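Local coordinates for ABC transporter permease (PDB 5NUP), which is an outer-membrane lipoprotein of the MlaA family that probably removes phospholipids from the outer leaflet and so helps keep the membrane asymmetric, at residues F[116-121]-F[149-154]. Numbering follows the deposited sequence.
Sequences HRFGST and DMADGL
Arg117 and Asp152 form the salt bridge of this contact, with NE of Arg117 giving a nearly straight bond (174°) to OD1 of Asp152 at 3.0 Å. The oxygen lies at the edge of the guanidinium, in its plane, yet the carboxylate is turned 60° against that plane and takes the N-H on its anti side. A bend at chi3 (30°) sets NE on this course. Farther out, NH1 of Arg117 donates to the backbone O of Asp149 (2.8 Å), arriving above the carbonyl plane; the N of Asp152 reaches the same oxygen from the opposite face, as part of the 3-10 turn 149-152. CB of Asp149 packs over one guanidinium face, toward its rim. Arg117 is thus held by the Asp152 carboxylate and the Asp149 backbone, and its NH2 has a long, weak ion pair with Glu64.

Both carboxylates accept backbone N-H groups. Asp152 OD1, already holding Arg117 NE, also takes the N of Phe118 (2.9 Å) through its syn lone pair, while Asp149 OD1 receives the N of Gly119 (2.7 Å) nearly along its own C-O axis. OD2 of Asp152 is hydrogen-bonded to Tyr155 OH, close by in sequence, and to Asn71 ND2, the latter linking it to helix 65-74.

Apolar contact is slight: CB of Ala151 comes obliquely to CD1 of the Phe118 ring. CG is anti to the backbone N (chi1 -164°), and the far end of the ring points away from 149-154.

Arg117 is the N-cap residue of helix 118-124, and the N-H groups of the next two residues, in the first turn, are hydrogen-bonded by carboxylates distant in sequence. Negative carboxylates here would suit the helix dipole. Such tertiary satisfaction of a helix N-terminus joins helix 118-124 to the loop before helix 163-180 within the largely helical MlaA fold.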
# COMPACT_ATOMS: atom_id res chain seq x y z
N HIS F 116 -4.18 4.90 -49.42
CA HIS F 116 -4.88 4.06 -50.39
C HIS F 116 -6.37 4.29 -50.12
O HIS F 116 -6.87 3.86 -49.08
CB HIS F 116 -4.53 2.58 -50.25
CG HIS F 116 -3.17 2.22 -50.77
ND1 HIS F 116 -2.04 2.95 -50.46
CD2 HIS F 116 -2.76 1.20 -51.55
CE1 HIS F 116 -0.99 2.40 -51.05
NE2 HIS F 116 -1.40 1.33 -51.71
N ARG F 117 -7.05 4.97 -51.03
CA ARG F 117 -8.47 5.27 -50.82
C ARG F 117 -9.34 4.73 -51.94
O ARG F 117 -8.96 3.77 -52.62
CB ARG F 117 -8.65 6.78 -50.65
CG ARG F 117 -7.84 7.26 -49.48
CD ARG F 117 -8.01 8.72 -49.15
NE ARG F 117 -9.32 9.27 -49.48
CZ ARG F 117 -9.55 10.58 -49.52
NH1 ARG F 117 -10.74 11.05 -49.86
NH2 ARG F 117 -8.58 11.44 -49.24
N PHE F 118 -10.54 5.30 -52.11
CA PHE F 118 -11.53 4.59 -52.90
C PHE F 118 -11.14 4.57 -54.37
O PHE F 118 -11.50 3.62 -55.09
CB PHE F 118 -12.92 5.21 -52.74
CG PHE F 118 -14.01 4.30 -53.22
CD1 PHE F 118 -15.05 4.81 -54.01
CD2 PHE F 118 -14.00 2.94 -52.91
CE1 PHE F 118 -16.05 3.96 -54.48
CE2 PHE F 118 -15.00 2.10 -53.36
CZ PHE F 118 -16.03 2.60 -54.14
N GLY F 119 -10.39 5.56 -54.84
CA GLY F 119 -9.79 5.43 -56.15
C GLY F 119 -8.91 4.20 -56.24
O GLY F 119 -9.00 3.42 -57.20
N SER F 120 -8.07 3.98 -55.23
CA SER F 120 -7.21 2.81 -55.19
C SER F 120 -8.01 1.52 -55.33
O SER F 120 -7.61 0.61 -56.06
CB SER F 120 -6.41 2.79 -53.90
OG SER F 120 -5.24 2.03 -54.07
N THR F 121 -9.09 1.38 -54.55
CA THR F 121 -9.87 0.15 -54.60
C THR F 121 -10.63 0.03 -55.92
O THR F 121 -10.69 -1.06 -56.51
CB THR F 121 -10.78 0.06 -53.37
OG1 THR F 121 -12.04 0.69 -53.63
CG2 THR F 121 -10.12 0.75 -52.22
N ASP F 149 -11.78 9.18 -55.15
CA ASP F 149 -11.41 9.33 -53.74
C ASP F 149 -12.44 10.16 -52.99
O ASP F 149 -12.54 10.05 -51.77
CB ASP F 149 -10.03 9.96 -53.57
CG ASP F 149 -8.89 8.98 -53.81
OD1 ASP F 149 -9.14 7.85 -54.30
OD2 ASP F 149 -7.74 9.33 -53.46
N MET F 150 -13.18 11.03 -53.68
CA MET F 150 -14.18 11.82 -52.98
C MET F 150 -15.25 10.96 -52.32
O MET F 150 -15.93 11.45 -51.40
CB MET F 150 -14.85 12.82 -53.90
CG MET F 150 -13.92 13.78 -54.57
SD MET F 150 -14.90 14.90 -55.59
CE MET F 150 -16.52 14.76 -54.80
N ALA F 151 -15.44 9.70 -52.74
CA ALA F 151 -16.41 8.86 -52.03
C ALA F 151 -16.05 8.71 -50.55
O ALA F 151 -16.95 8.53 -49.72
CB ALA F 151 -16.54 7.48 -52.70
N ASP F 152 -14.79 8.89 -50.19
CA ASP F 152 -14.40 8.73 -48.79
C ASP F 152 -14.76 9.93 -47.96
O ASP F 152 -14.53 9.91 -46.75
CB ASP F 152 -12.88 8.48 -48.66
CG ASP F 152 -12.44 7.26 -49.44
OD1 ASP F 152 -11.54 7.37 -50.30
OD2 ASP F 152 -13.10 6.23 -49.23
N GLY F 153 -15.39 10.93 -48.57
CA GLY F 153 -16.01 12.01 -47.82
C GLY F 153 -17.48 11.76 -47.55
O GLY F 153 -18.22 12.67 -47.14
N LEU F 154 -17.92 10.52 -47.74
CA LEU F 154 -19.27 10.14 -47.35
C LEU F 154 -19.33 9.45 -45.99
O LEU F 154 -20.39 9.46 -45.36
CB LEU F 154 -19.93 9.28 -48.45
CG LEU F 154 -20.35 10.01 -49.74
CD1 LEU F 154 -19.19 10.39 -50.62
CD2 LEU F 154 -21.32 9.19 -50.56